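Local coordinates for TRAP dicarboxylate transporter-DctP subunit (Rhodobacter sphaeroides, PDB 4PE3), which probably binds a small-molecule solute in the periplasm and hands it to the membrane subunits of a TRAP-type uptake system, at residues A[178-190]-A[308-320]. Sequence-based numbering, arbitrary orientation.
Sequences EGLIANVFAAAGA and FRGIARGEWEKVA
V184 and E315 lie side by side, pointing opposite ways, where helix 180-187 crosses segment 308-320 of helix 302-320; the axes of these segments approach to 8.7 Å at 127°. The knob is E315: its side chain sits in the hole formed by L180, N183, V184 and A187. Methylenes do much of the touching, with E315 CB 3.8 Å from both L180 CD1 and V184 CG2. A bend at chi2 (-60°) carries the carboxylate over the N183-A187 side of that hole, and E315 OE1 comes within 3.4 Å of N183 CB, a contact with carbon. The charge is met within its own helix: K318 NZ makes a salt bridge to E315 OE2 at 2.8 Å, on the syn side and somewhat out of the carboxylate plane.

Apolar packing accounts for the remainder. V184 CG1, anti to the backbone N (chi1 170°), lies 3.6 Å from F308 CZ and 3.9 Å from A312 CB. CG2 of I311 packs 3.9 Å from A187 CB, next to the Schellman motif at G189. At the other end L180 CD2 approaches W316 CD1 and L180 CD1 faces V319 CG2.

This structural packing joins helix 180-187, between strands 173-175 and 191-193 of one sheet, to a helix near the C-terminus. Neighbouring elements flank it: F308 meets F237 edge-to-face, W316 donates NE1 to V113 O and packs on helices 104-110 and 324-339, while A182 and A186, outside the contact, rest on P192 of strand 191-193.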
loop_
_atom_site.group_PDB
_atom_site.type_symbol
_atom_site.label_atom_id
_atom_site.label_comp_id
_atom_site.label_asym_id
_atom_site.label_seq_id
_atom_site.Cartn_x
_atom_site.Cartn_y
_atom_site.Cartn_z
ATOM N N GLU A 178 -9.571 1.963 -12.087
ATOM C CA GLU A 178 -9.829 0.747 -12.843
ATOM C C GLU A 178 -9.285 -0.480 -12.133
ATOM O O GLU A 178 -8.211 -0.424 -11.547
ATOM C CB GLU A 178 -9.042 0.859 -14.154
ATOM C CG GLU A 178 -9.739 0.438 -15.381
ATOM C CD GLU A 178 -9.088 1.058 -16.597
ATOM O OE1 GLU A 178 -8.181 0.455 -17.191
ATOM O OE2 GLU A 178 -9.472 2.173 -16.928
ATOM N N GLY A 179 -10.001 -1.601 -12.233
ATOM C CA GLY A 179 -9.538 -2.842 -11.645
ATOM C C GLY A 179 -10.192 -3.177 -10.315
ATOM O O GLY A 179 -11.378 -2.948 -10.105
ATOM N N LEU A 180 -9.405 -3.724 -9.406
ATOM C CA LEU A 180 -9.960 -4.287 -8.187
ATOM C C LEU A 180 -10.665 -3.230 -7.338
ATOM O O LEU A 180 -11.700 -3.520 -6.746
ATOM C CB LEU A 180 -8.871 -5.007 -7.395
ATOM C CG LEU A 180 -9.325 -5.746 -6.139
ATOM C CD1 LEU A 180 -10.362 -6.833 -6.444
ATOM C CD2 LEU A 180 -8.089 -6.337 -5.462
ATOM N N ILE A 181 -10.157 -2.008 -7.273
ATOM C CA ILE A 181 -10.858 -0.981 -6.489
ATOM C C ILE A 181 -12.260 -0.734 -7.040
ATOM O O ILE A 181 -13.242 -0.806 -6.299
ATOM C CB ILE A 181 -10.069 0.338 -6.390
ATOM C CG1 ILE A 181 -8.796 0.094 -5.592
ATOM C CG2 ILE A 181 -10.904 1.413 -5.718
ATOM C CD1 ILE A 181 -7.784 1.235 -5.678
ATOM N N ALA A 182 -12.382 -0.427 -8.329
ATOM C CA ALA A 182 -13.701 -0.242 -8.918
ATOM C C ALA A 182 -14.579 -1.486 -8.743
ATOM O O ALA A 182 -15.783 -1.354 -8.461
ATOM C CB ALA A 182 -13.593 0.115 -10.392
ATOM N N ASN A 183 -14.000 -2.677 -8.925
ATOM C CA ASN A 183 -14.786 -3.897 -8.875
ATOM C C ASN A 183 -15.332 -4.160 -7.480
ATOM O O ASN A 183 -16.469 -4.623 -7.349
ATOM C CB ASN A 183 -13.975 -5.079 -9.393
ATOM C CG ASN A 183 -13.703 -4.978 -10.880
ATOM O OD1 ASN A 183 -14.394 -4.256 -11.599
ATOM N ND2 ASN A 183 -12.689 -5.697 -11.352
ATOM N N VAL A 184 -14.564 -3.846 -6.441
ATOM C CA VAL A 184 -15.040 -3.947 -5.065
ATOM C C VAL A 184 -16.147 -2.921 -4.794
ATOM O O VAL A 184 -17.191 -3.268 -4.232
ATOM C CB VAL A 184 -13.897 -3.811 -4.054
ATOM C CG1 VAL A 184 -14.406 -3.684 -2.639
ATOM C CG2 VAL A 184 -12.979 -5.033 -4.151
ATOM N N PHE A 185 -15.968 -1.666 -5.207
ATOM C CA PHE A 185 -17.035 -0.687 -5.006
ATOM C C PHE A 185 -18.305 -1.096 -5.734
ATOM O O PHE A 185 -19.391 -0.975 -5.170
ATOM C CB PHE A 185 -16.588 0.754 -5.328
ATOM C CG PHE A 185 -15.810 1.381 -4.205
ATOM C CD1 PHE A 185 -16.446 1.717 -3.025
ATOM C CD2 PHE A 185 -14.451 1.606 -4.297
ATOM C CE1 PHE A 185 -15.750 2.284 -1.977
ATOM C CE2 PHE A 185 -13.763 2.167 -3.229
ATOM C CZ PHE A 185 -14.412 2.486 -2.079
ATOM N N ALA A 186 -18.183 -1.613 -6.954
ATOM C CA ALA A 186 -19.357 -2.121 -7.665
ATOM C C ALA A 186 -20.019 -3.289 -6.939
ATOM O O ALA A 186 -21.244 -3.372 -6.905
ATOM C CB ALA A 186 -18.994 -2.521 -9.062
ATOM N N ALA A 187 -19.218 -4.189 -6.373
ATOM C CA ALA A 187 -19.760 -5.314 -5.630
ATOM C C ALA A 187 -20.518 -4.834 -4.386
ATOM O O ALA A 187 -21.451 -5.500 -3.918
ATOM C CB ALA A 187 -18.626 -6.247 -5.237
ATOM N N ALA A 188 -20.121 -3.685 -3.850
ATOM C CA ALA A 188 -20.800 -3.061 -2.715
ATOM C C ALA A 188 -22.031 -2.253 -3.141
ATOM O O ALA A 188 -22.708 -1.671 -2.307
ATOM C CB ALA A 188 -19.844 -2.147 -1.957
ATOM N N GLY A 189 -22.318 -2.234 -4.431
ATOM C CA GLY A 189 -23.488 -1.533 -4.923
ATOM C C GLY A 189 -23.249 -0.074 -5.245
ATOM O O GLY A 189 -24.201 0.633 -5.579
ATOM N N ALA A 190 -22.007 0.391 -5.144
ATOM C CA ALA A 190 -21.679 1.749 -5.555
ATOM C C ALA A 190 -21.548 1.799 -7.072
ATOM O O ALA A 190 -21.570 0.765 -7.751
ATOM C CB ALA A 190 -20.414 2.208 -4.887
ATOM N N PHE A 308 -17.161 -4.953 5.041
ATOM C CA PHE A 308 -16.510 -4.534 3.802
ATOM C C PHE A 308 -15.516 -5.601 3.308
ATOM O O PHE A 308 -15.473 -5.909 2.118
ATOM C CB PHE A 308 -15.842 -3.171 3.951
ATOM C CG PHE A 308 -15.449 -2.568 2.641
ATOM C CD1 PHE A 308 -16.387 -1.913 1.853
ATOM C CD2 PHE A 308 -14.146 -2.668 2.179
ATOM C CE1 PHE A 308 -16.022 -1.357 0.627
ATOM C CE2 PHE A 308 -13.776 -2.114 0.955
ATOM C CZ PHE A 308 -14.708 -1.465 0.179
ATOM N N ARG A 309 -14.776 -6.208 4.226
ATOM C CA ARG A 309 -13.903 -7.326 3.841
ATOM C C ARG A 309 -14.656 -8.451 3.153
ATOM O O ARG A 309 -14.178 -9.043 2.194
ATOM C CB ARG A 309 -13.182 -7.944 5.037
ATOM C CG ARG A 309 -12.199 -7.025 5.664
ATOM C CD ARG A 309 -11.301 -7.751 6.646
ATOM N NE ARG A 309 -10.441 -6.755 7.246
ATOM C CZ ARG A 309 -10.755 -6.003 8.295
ATOM N NH1 ARG A 309 -11.890 -6.207 8.957
ATOM N NH2 ARG A 309 -9.894 -5.074 8.704
ATOM N N GLY A 310 -15.836 -8.750 3.668
ATOM C CA GLY A 310 -16.628 -9.835 3.124
ATOM C C GLY A 310 -17.085 -9.540 1.710
ATOM O O GLY A 310 -17.103 -10.414 0.853
ATOM N N ILE A 311 -17.452 -8.294 1.448
ATOM C CA ILE A 311 -17.827 -7.933 0.094
ATOM C C ILE A 311 -16.593 -8.027 -0.806
ATOM O O ILE A 311 -16.645 -8.572 -1.896
ATOM C CB ILE A 311 -18.429 -6.523 0.043
ATOM C CG1 ILE A 311 -19.839 -6.567 0.616
ATOM C CG2 ILE A 311 -18.488 -6.015 -1.374
ATOM C CD1 ILE A 311 -20.100 -5.534 1.650
ATOM N N ALA A 312 -15.485 -7.479 -0.332
ATOM C CA ALA A 312 -14.259 -7.442 -1.114
ATOM C C ALA A 312 -13.760 -8.855 -1.423
ATOM O O ALA A 312 -13.241 -9.120 -2.516
ATOM C CB ALA A 312 -13.213 -6.651 -0.365
ATOM N N ARG A 313 -13.945 -9.755 -0.470
ATOM C CA ARG A 313 -13.467 -11.134 -0.608
ATOM C C ARG A 313 -14.033 -11.796 -1.858
ATOM O O ARG A 313 -13.354 -12.567 -2.522
ATOM C CB ARG A 313 -13.826 -11.954 0.627
ATOM C CG ARG A 313 -13.276 -13.403 0.616
ATOM C CD ARG A 313 -14.238 -14.364 1.305
ATOM N NE ARG A 313 -15.564 -14.318 0.701
ATOM C CZ ARG A 313 -15.889 -14.868 -0.467
ATOM N NH1 ARG A 313 -14.985 -15.524 -1.166
ATOM N NH2 ARG A 313 -17.131 -14.750 -0.933
ATOM N N GLY A 314 -15.295 -11.524 -2.171
ATOM C CA GLY A 314 -15.878 -12.060 -3.386
ATOM C C GLY A 314 -15.100 -11.639 -4.626
ATOM O O GLY A 314 -14.968 -12.392 -5.589
ATOM N N GLU A 315 -14.565 -10.427 -4.601
ATOM C CA GLU A 315 -13.733 -9.949 -5.700
ATOM C C GLU A 315 -12.320 -10.522 -5.625
ATOM O O GLU A 315 -11.751 -10.852 -6.658
ATOM C CB GLU A 315 -13.727 -8.420 -5.787
ATOM C CG GLU A 315 -15.105 -7.870 -6.126
ATOM C CD GLU A 315 -15.630 -8.368 -7.463
ATOM O OE1 GLU A 315 -14.895 -8.246 -8.474
ATOM O OE2 GLU A 315 -16.789 -8.838 -7.512
ATOM N N TRP A 316 -11.754 -10.641 -4.424
ATOM C CA TRP A 316 -10.446 -11.306 -4.302
ATOM C C TRP A 316 -10.521 -12.719 -4.885
ATOM O O TRP A 316 -9.565 -13.170 -5.524
ATOM C CB TRP A 316 -9.966 -11.408 -2.852
ATOM C CG TRP A 316 -9.912 -10.145 -2.047
ATOM C CD1 TRP A 316 -9.876 -8.842 -2.492
ATOM C CD2 TRP A 316 -9.937 -10.078 -0.621
ATOM N NE1 TRP A 316 -9.848 -7.994 -1.427
ATOM C CE2 TRP A 316 -9.899 -8.719 -0.264
ATOM C CE3 TRP A 316 -9.992 -11.042 0.392
ATOM C CZ2 TRP A 316 -9.920 -8.298 1.062
ATOM C CZ3 TRP A 316 -10.020 -10.631 1.700
ATOM C CH2 TRP A 316 -9.982 -9.261 2.030
ATOM N N GLU A 317 -11.636 -13.413 -4.653
ATOM C CA GLU A 317 -11.768 -14.803 -5.079
ATOM C C GLU A 317 -11.771 -14.903 -6.594
ATOM O O GLU A 317 -11.270 -15.870 -7.150
ATOM C CB GLU A 317 -13.042 -15.436 -4.505
ATOM C CG GLU A 317 -13.238 -16.892 -4.945
ATOM C CD GLU A 317 -14.311 -17.616 -4.154
ATOM O OE1 GLU A 317 -15.258 -16.958 -3.681
ATOM O OE2 GLU A 317 -14.198 -18.853 -4.018
ATOM N N LYS A 318 -12.326 -13.909 -7.276
ATOM C CA LYS A 318 -12.280 -13.912 -8.736
ATOM C C LYS A 318 -10.847 -13.798 -9.208
ATOM O O LYS A 318 -10.443 -14.448 -10.170
ATOM C CB LYS A 318 -13.110 -12.770 -9.317
ATOM C CG LYS A 318 -14.583 -12.943 -9.048
ATOM C CD LYS A 318 -15.379 -11.721 -9.465
ATOM C CE LYS A 318 -16.833 -11.846 -9.062
ATOM N NZ LYS A 318 -17.597 -10.661 -9.529
ATOM N N VAL A 319 -10.066 -12.971 -8.530
ATOM C CA VAL A 319 -8.674 -12.807 -8.901
ATOM C C VAL A 319 -7.916 -14.096 -8.583
ATOM O O VAL A 319 -7.033 -14.493 -9.338
ATOM C CB VAL A 319 -8.043 -11.607 -8.176
ATOM C CG1 VAL A 319 -6.551 -11.507 -8.502
ATOM C CG2 VAL A 319 -8.778 -10.316 -8.557
ATOM N N ALA A 320 -8.254 -14.718 -7.460
ATOM C CA ALA A 320 -7.625 -15.973 -7.041
ATOM C C ALA A 320 -7.724 -17.027 -8.126
ATOM O O ALA A 320 -6.811 -17.820 -8.277
ATOM C CB ALA A 320 -8.275 -16.479 -5.751
#